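Local coordinates for structural protein VP1 (Trichodysplasia spinulosa-associated polyomavirus, PDB 4U60), which forms the pentameric building blocks of the polyomavirus capsid and engages sialylated glycolipids on host cells, at the interface of chains A and B. Coordinates in Å, arbitrary orientation; residue numbers count along the deposited sequence, not the author numbering. Chains: chain A/B, Structural protein VP1.

Contact 1: the interface of chains A and B. Residues chain A 115-116; chain B 123, 126, 211-212, 254, 260.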
loop_
_atom_site.group_PDB
_atom_site.type_symbol
_atom_site.label_atom_id
_atom_site.label_comp_id
_atom_site.label_asym_id
_atom_site.label_seq_id
_atom_site.Cartn_x
_atom_site.Cartn_y
_atom_site.Cartn_z
ATOM N N MET A 115 -12.031 18.647 -16.219
ATOM C CA MET A 115 -12.701 18.725 -14.925
ATOM C C MET A 115 -13.504 20.014 -14.778
ATOM O O MET A 115 -13.243 21.011 -15.473
ATOM C CB MET A 115 -11.669 18.649 -13.784
ATOM C CG MET A 115 -10.871 17.366 -13.762
ATOM S SD MET A 115 -9.902 17.233 -12.238
ATOM C CE MET A 115 -11.180 16.807 -11.061
ATOM N N TYR A 116 -14.459 19.989 -13.844
ATOM C CA TYR A 116 -15.166 21.185 -13.340
ATOM C C TYR A 116 -15.773 22.098 -14.415
ATOM O O TYR A 116 -15.358 23.233 -14.588
ATOM C CB TYR A 116 -14.255 21.991 -12.386
ATOM C CG TYR A 116 -13.751 21.159 -11.225
ATOM C CD1 TYR A 116 -14.632 20.525 -10.365
ATOM C CD2 TYR A 116 -12.395 21.021 -10.989
ATOM C CE1 TYR A 116 -14.181 19.771 -9.291
ATOM C CE2 TYR A 116 -11.926 20.258 -9.937
ATOM C CZ TYR A 116 -12.817 19.655 -9.083
ATOM O OH TYR A 116 -12.296 18.885 -8.066
ATOM N N PHE B 123 -11.628 22.818 -1.031
ATOM C CA PHE B 123 -10.863 21.664 -1.488
ATOM C C PHE B 123 -9.394 21.879 -1.141
ATOM O O PHE B 123 -8.820 22.933 -1.456
ATOM C CB PHE B 123 -10.926 21.487 -3.009
ATOM C CG PHE B 123 -12.276 21.127 -3.576
ATOM C CD1 PHE B 123 -13.397 20.888 -2.792
ATOM C CD2 PHE B 123 -12.391 20.970 -4.957
ATOM C CE1 PHE B 123 -14.607 20.570 -3.378
ATOM C CE2 PHE B 123 -13.589 20.651 -5.549
ATOM C CZ PHE B 123 -14.711 20.442 -4.760
ATOM N N GLU B 126 -4.829 18.842 -4.230
ATOM C CA GLU B 126 -5.009 17.413 -4.416
ATOM C C GLU B 126 -4.867 17.051 -5.871
ATOM O O GLU B 126 -4.917 17.919 -6.727
ATOM C CB GLU B 126 -6.367 16.958 -3.880
ATOM C CG GLU B 126 -7.552 17.665 -4.534
ATOM C CD GLU B 126 -8.888 17.387 -3.880
ATOM O OE1 GLU B 126 -8.911 16.885 -2.738
ATOM O OE2 GLU B 126 -9.934 17.673 -4.522
ATOM N N GLN B 211 -7.352 12.267 -11.100
ATOM C CA GLN B 211 -7.911 13.633 -11.115
ATOM C C GLN B 211 -7.823 14.405 -9.789
ATOM O O GLN B 211 -7.372 15.560 -9.756
ATOM C CB GLN B 211 -9.363 13.570 -11.599
ATOM C CG GLN B 211 -9.507 13.277 -13.078
ATOM C CD GLN B 211 -10.940 13.136 -13.505
ATOM O OE1 GLN B 211 -11.807 13.882 -13.034
ATOM N NE2 GLN B 211 -11.221 12.162 -14.372
ATOM N N SER B 212 -8.331 13.796 -8.725
ATOM C CA SER B 212 -8.455 14.435 -7.415
ATOM C C SER B 212 -7.805 13.583 -6.339
ATOM O O SER B 212 -8.140 13.693 -5.148
ATOM C CB SER B 212 -9.940 14.644 -7.091
ATOM O OG SER B 212 -10.501 15.601 -7.983
ATOM N N VAL B 254 -7.704 24.175 -6.651
ATOM C CA VAL B 254 -8.940 24.314 -7.410
ATOM C C VAL B 254 -9.602 25.614 -7.001
ATOM O O VAL B 254 -10.178 25.728 -5.904
ATOM C CB VAL B 254 -9.921 23.145 -7.160
ATOM C CG1 VAL B 254 -11.152 23.297 -8.048
ATOM C CG2 VAL B 254 -9.228 21.803 -7.410
ATOM N N MET B 260 -7.649 25.638 -12.325
ATOM C CA MET B 260 -6.675 24.839 -11.558
ATOM C C MET B 260 -5.240 25.248 -11.845
ATOM O O MET B 260 -4.902 25.647 -12.956
ATOM C CB MET B 260 -6.890 23.352 -11.837
ATOM C CG MET B 260 -8.204 22.897 -11.218
ATOM S SD MET B 260 -8.766 21.250 -11.702
ATOM C CE MET B 260 -7.622 20.158 -10.870
HETATM O O HOH W 1 -9.800 18.204 -7.137
#
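A:Met115 and A:Tyr116 pack against chain B in a subunit interface of the VP1 pentamer, where neighbouring jelly-roll coat proteins of the polyomavirus family are held together partly by loops such as this one. The patch is mainly apolar and is completed by a water bridge. A:Tyr116 lays one face toward B:Val254 and B:Phe123 and one edge toward B:Met260. That edge, at CD2, meets the B:Met260 sulfur SD in the ring plane at 3.7 Å. B:Val254 CG1 instead sits above the face, over the same CD2–CE2 rim and 3.7 Å from CE2. B:Phe123 comes from the opposite direction, and its edge approaches the phenol end from that same side, with A:Tyr116 CE1 in the plane of the B:Phe123 ring. Its CE2 is 3.8 Å from A:Tyr116 CZ, and the two ring planes are inclined by about 42°, so the rings do not stack. The phenol oxygen OH of A:Tyr116 reaches water 1 at 2.7 Å, in the plane of its ring. Water 1 also contacts the B:Glu126 carboxylate oxygen OE2 at 2.7 Å and the B:Ser212 hydroxyl OG at 2.8 Å, and so joins three side chains across the boundary. A:Met115 crosses B:Gln211 at a slant. The bend at its end (chi3 75°) turns methyl CE toward B:Ser212, 3.4 Å from OG, while CE also lies 3.6 Å from the B:Gln211 amide oxygen OE1.

Contact 2: the interface of chains A and B. Residues chain A 102-103, 106, 219; chain B 68, 130, 132, 193, 206-207.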
loop_
_atom_site.group_PDB
_atom_site.type_symbol
_atom_site.label_atom_id
_atom_site.label_comp_id
_atom_site.label_asym_id
_atom_site.label_seq_id
_atom_site.Cartn_x
_atom_site.Cartn_y
_atom_site.Cartn_z
ATOM N N VAL A 102 7.961 8.362 -17.933
ATOM C CA VAL A 102 6.904 8.498 -16.927
ATOM C C VAL A 102 6.486 9.959 -16.747
ATOM O O VAL A 102 5.295 10.265 -16.639
ATOM C CB VAL A 102 7.345 7.891 -15.590
ATOM C CG1 VAL A 102 6.348 8.224 -14.486
ATOM C CG2 VAL A 102 7.474 6.380 -15.713
ATOM N N SER A 103 7.461 10.855 -16.767
ATOM C CA SER A 103 7.172 12.280 -16.602
ATOM C C SER A 103 6.261 12.859 -17.690
ATOM O O SER A 103 5.621 13.884 -17.463
ATOM C CB SER A 103 8.461 13.089 -16.514
ATOM O OG SER A 103 9.114 13.081 -17.749
ATOM N N VAL A 106 2.763 13.957 -16.763
ATOM C CA VAL A 106 2.525 15.231 -16.113
ATOM C C VAL A 106 2.106 16.222 -17.205
ATOM O O VAL A 106 2.869 17.096 -17.617
ATOM C CB VAL A 106 3.796 15.724 -15.397
ATOM C CG1 VAL A 106 3.550 17.061 -14.720
ATOM C CG2 VAL A 106 4.265 14.679 -14.372
ATOM N N PHE A 219 10.425 5.211 -11.353
ATOM C CA PHE A 219 11.565 5.138 -12.256
ATOM C C PHE A 219 12.839 5.457 -11.479
ATOM O O PHE A 219 12.871 6.382 -10.692
ATOM C CB PHE A 219 11.389 6.052 -13.473
ATOM C CG PHE A 219 11.118 7.505 -13.141
ATOM C CD1 PHE A 219 9.840 7.930 -12.766
ATOM C CD2 PHE A 219 12.136 8.460 -13.207
ATOM C CE1 PHE A 219 9.594 9.257 -12.482
ATOM C CE2 PHE A 219 11.898 9.783 -12.902
ATOM C CZ PHE A 219 10.633 10.190 -12.548
ATOM N N TYR B 68 11.924 21.145 -14.407
ATOM C CA TYR B 68 12.866 20.637 -13.408
ATOM C C TYR B 68 13.569 21.768 -12.676
ATOM O O TYR B 68 13.921 22.811 -13.263
ATOM C CB TYR B 68 13.900 19.700 -14.035
ATOM C CG TYR B 68 13.298 18.412 -14.535
ATOM C CD1 TYR B 68 12.957 17.408 -13.647
ATOM C CD2 TYR B 68 13.050 18.196 -15.886
ATOM C CE1 TYR B 68 12.376 16.231 -14.073
ATOM C CE2 TYR B 68 12.465 17.021 -16.335
ATOM C CZ TYR B 68 12.126 16.033 -15.421
ATOM O OH TYR B 68 11.551 14.841 -15.822
ATOM N N PHE B 130 4.028 14.073 -8.416
ATOM C CA PHE B 130 5.206 13.660 -9.176
ATOM C C PHE B 130 6.394 14.079 -8.355
ATOM O O PHE B 130 6.537 15.246 -8.034
ATOM C CB PHE B 130 5.215 14.353 -10.539
ATOM C CG PHE B 130 6.455 14.101 -11.357
ATOM C CD1 PHE B 130 6.688 12.857 -11.932
ATOM C CD2 PHE B 130 7.378 15.089 -11.555
ATOM C CE1 PHE B 130 7.819 12.632 -12.715
ATOM C CE2 PHE B 130 8.514 14.875 -12.335
ATOM C CZ PHE B 130 8.725 13.653 -12.930
ATOM N N MET B 132 10.621 13.527 -7.907
ATOM C CA MET B 132 11.879 12.961 -8.334
ATOM C C MET B 132 13.047 13.782 -7.828
ATOM O O MET B 132 12.937 14.992 -7.619
ATOM C CB MET B 132 11.920 12.835 -9.845
ATOM C CG MET B 132 11.999 14.101 -10.603
ATOM S SD MET B 132 13.727 14.628 -10.863
ATOM C CE MET B 132 14.120 13.318 -12.074
ATOM N N PRO B 193 14.603 11.368 -17.334
ATOM C CA PRO B 193 15.967 10.839 -17.255
ATOM C C PRO B 193 16.233 9.812 -18.344
ATOM O O PRO B 193 15.377 8.970 -18.645
ATOM C CB PRO B 193 16.017 10.229 -15.855
ATOM C CG PRO B 193 15.009 10.980 -15.083
ATOM C CD PRO B 193 13.883 11.208 -16.056
ATOM N N SER B 206 8.830 9.026 -8.823
ATOM C CA SER B 206 7.526 8.407 -8.718
ATOM C C SER B 206 6.456 9.351 -9.254
ATOM O O SER B 206 6.608 10.565 -9.227
ATOM C CB SER B 206 7.207 8.064 -7.265
ATOM O OG SER B 206 7.091 9.243 -6.483
ATOM N N TYR B 207 5.370 8.753 -9.733
ATOM C CA TYR B 207 4.211 9.458 -10.270
ATOM C C TYR B 207 2.971 8.739 -9.749
ATOM O O TYR B 207 2.863 7.514 -9.861
ATOM C CB TYR B 207 4.222 9.395 -11.798
ATOM C CG TYR B 207 3.001 9.993 -12.486
ATOM C CD1 TYR B 207 2.957 11.333 -12.815
ATOM C CD2 TYR B 207 1.900 9.197 -12.816
ATOM C CE1 TYR B 207 1.857 11.879 -13.443
ATOM C CE2 TYR B 207 0.793 9.739 -13.462
ATOM C CZ TYR B 207 0.776 11.076 -13.783
ATOM O OH TYR B 207 -0.334 11.604 -14.424
#
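B:Phe130 takes the tightly packed part of this pentamer contact, with A:Val106 on one face of its ring and A:Phe219 coming from the other side. The A:Val106 methyl CG2 stands 3.7 Å above the ring plane, displaced toward the rim, and is 3.8 Å from CG. The two phenylalanines do not stack. Their planes are only about 19° apart, but A:Phe219 CZ meets B:Phe130 CE1 at 3.7 Å rim to rim, with little overlap of faces. A first torsion of 55° places the A:Phe219 ring between its own backbone N and carbonyl carbon and points CZ at chain B. From the A:Val106 side, and just beyond the rim, the A:Ser103 methylene CB touches B:Phe130 CZ at 3.6 Å. On the flank formed by B:Tyr207, A:Val102 CG1 abuts CB at 3.6 Å, and A:Val106 CG2 also meets the tyrosine ring at CE1, the two side chains running past each other in opposite directions. Packing is looser around A:Phe219 CZ and CE2: B:Met132 CB lies 4.0 Å from CZ, and B:Pro193, across the ring plane, offers its ring carbons to CE2 at similar range. B:Tyr68 marks the margin beside A:Ser103, losing little surface to chain A; its phenol oxygen OH lies 3.6 Å from A:Ser103 OG.

Contact 3: the interface of chains A and B. Residues chain A 106-107; chain B 66, 128, 130, 188-189, 249, 262.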
loop_
_atom_site.group_PDB
_atom_site.type_symbol
_atom_site.label_atom_id
_atom_site.label_comp_id
_atom_site.label_asym_id
_atom_site.label_seq_id
_atom_site.Cartn_x
_atom_site.Cartn_y
_atom_site.Cartn_z
ATOM N N VAL A 106 2.763 13.957 -16.763
ATOM C CA VAL A 106 2.525 15.231 -16.113
ATOM C C VAL A 106 2.106 16.222 -17.205
ATOM O O VAL A 106 2.869 17.096 -17.617
ATOM C CB VAL A 106 3.796 15.724 -15.397
ATOM C CG1 VAL A 106 3.550 17.061 -14.720
ATOM C CG2 VAL A 106 4.265 14.679 -14.372
ATOM N N ASN A 107 0.894 16.039 -17.695
ATOM C CA ASN A 107 0.397 16.839 -18.817
ATOM C C ASN A 107 -1.106 16.844 -18.764
ATOM O O ASN A 107 -1.743 15.811 -18.979
ATOM C CB ASN A 107 0.881 16.272 -20.134
ATOM C CG ASN A 107 0.550 17.174 -21.311
ATOM O OD1 ASN A 107 -0.388 17.995 -21.252
ATOM N ND2 ASN A 107 1.319 17.020 -22.403
ATOM N N PRO B 66 5.096 22.806 -15.436
ATOM C CA PRO B 66 6.220 22.603 -14.520
ATOM C C PRO B 66 7.505 22.208 -15.232
ATOM O O PRO B 66 7.488 21.524 -16.286
ATOM C CB PRO B 66 5.741 21.450 -13.639
ATOM C CG PRO B 66 4.810 20.683 -14.508
ATOM C CD PRO B 66 4.095 21.731 -15.317
ATOM N N MET B 128 -2.717 14.872 -8.968
ATOM C CA MET B 128 -1.449 14.357 -9.457
ATOM C C MET B 128 -0.274 14.720 -8.557
ATOM O O MET B 128 -0.087 15.891 -8.197
ATOM C CB MET B 128 -1.178 14.934 -10.863
ATOM C CG MET B 128 0.038 14.343 -11.535
ATOM S SD MET B 128 0.552 15.446 -12.874
ATOM C CE MET B 128 -0.843 15.355 -13.919
ATOM N N PHE B 130 4.028 14.073 -8.416
ATOM C CA PHE B 130 5.206 13.660 -9.176
ATOM C C PHE B 130 6.394 14.079 -8.355
ATOM O O PHE B 130 6.537 15.246 -8.034
ATOM C CB PHE B 130 5.215 14.353 -10.539
ATOM C CG PHE B 130 6.455 14.101 -11.357
ATOM C CD1 PHE B 130 6.688 12.857 -11.932
ATOM C CD2 PHE B 130 7.378 15.089 -11.555
ATOM C CE1 PHE B 130 7.819 12.632 -12.715
ATOM C CE2 PHE B 130 8.514 14.875 -12.335
ATOM C CZ PHE B 130 8.725 13.653 -12.930
ATOM N N VAL B 188 8.881 19.059 -17.543
ATOM C CA VAL B 188 8.858 17.649 -17.149
ATOM C C VAL B 188 7.963 16.839 -18.086
ATOM O O VAL B 188 8.231 15.656 -18.299
ATOM C CB VAL B 188 8.545 17.401 -15.647
ATOM C CG1 VAL B 188 9.508 18.206 -14.781
ATOM C CG2 VAL B 188 7.094 17.720 -15.312
ATOM N N GLU B 189 6.975 17.469 -18.725
ATOM C CA GLU B 189 6.070 16.768 -19.620
ATOM C C GLU B 189 6.761 16.186 -20.849
ATOM O O GLU B 189 6.203 15.325 -21.519
ATOM C CB GLU B 189 4.941 17.709 -20.085
ATOM C CG GLU B 189 5.358 18.832 -21.061
ATOM C CD GLU B 189 4.167 19.624 -21.556
ATOM O OE1 GLU B 189 3.327 19.976 -20.707
ATOM O OE2 GLU B 189 4.070 19.912 -22.772
ATOM N N ILE B 249 5.753 17.903 -7.442
ATOM C CA ILE B 249 4.369 18.322 -7.644
ATOM C C ILE B 249 3.502 17.615 -6.621
ATOM O O ILE B 249 3.533 16.379 -6.531
ATOM C CB ILE B 249 3.911 17.965 -9.058
ATOM C CG1 ILE B 249 4.769 18.716 -10.088
ATOM C CG2 ILE B 249 2.413 18.224 -9.228
ATOM C CD1 ILE B 249 4.552 18.253 -11.496
ATOM N N TYR B 262 -1.087 23.884 -10.827
ATOM C CA TYR B 262 -0.138 23.007 -10.138
ATOM C C TYR B 262 0.388 23.687 -8.892
ATOM O O TYR B 262 0.605 24.903 -8.895
ATOM C CB TYR B 262 1.075 22.738 -10.999
ATOM C CG TYR B 262 0.898 21.803 -12.160
ATOM C CD1 TYR B 262 1.069 20.434 -11.984
ATOM C CD2 TYR B 262 0.610 22.269 -13.429
ATOM C CE1 TYR B 262 0.935 19.563 -13.038
ATOM C CE2 TYR B 262 0.477 21.393 -14.509
ATOM C CZ TYR B 262 0.648 20.022 -14.289
ATOM O OH TYR B 262 0.563 19.101 -15.331
HETATM O O HOH W 2 2.962 19.831 -18.058
HETATM O O HOH W 3 3.509 14.860 -22.375
#
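Water 2 joins the B:Glu189 carboxylate oxygen OE1, at 2.7 Å, to the backbone carbonyl oxygen O of A:Val106, at 2.8 Å, bridging the two subunits. A second water continues this polar margin. The A:Asn107 amide nitrogen ND2 donates to water 3 almost in line (176° at the hydrogen), and water 3 lies 2.9 Å from the backbone O of B:Glu189. The amide of A:Asn107 and the carboxylate of B:Glu189 are stacked, their planes 16° apart, with ND2 4.0 Å from CD, while each water ties one of these side chains to a backbone oxygen across the boundary. Inward from the waters, A:Val106 enters an apolar pocket of chain B that hides 112 Å² of its surface. CG1, anti to the backbone N (chi1 180°), is directed to the pocket floor, where B:Ile249 CD1 touches it at 3.6 Å. B:Val188 CG2 meets the same methyl at 3.7 Å, with B:Pro66 and the phenol end of B:Tyr262 around it. The B:Met128 sulfur SD covers the main chain, 3.8 Å from A:Val106 CA. In the fold, the valine immediately follows 3-10 helix 102-105 of chain A, and its pocket combines strands 129-136, 241-254 and 260-264 of chain B with loop residues B:Pro66, B:Met128 and B:Val188.

The C-alpha centres of contact 2 and contact 3 are about 8 Å apart, and these contacts share A:Val106 and B:Phe130; contact 1 lies about 14 Å from contact 3 and 20 Å from contact 2. On chain A, residues 102 to 116 supply most of the partners, with strand 216-220 added in contact 2. On chain B, strands 241-254 and 260-264 serve both contact 1 and contact 3, while strand 129-136 serves contacts 2 and 3. One subunit segment thus tracks across its neighbour's jelly roll. It includes A:His109 and A:Arg114 of one of two glycan pockets; packing may help hold this segment in place.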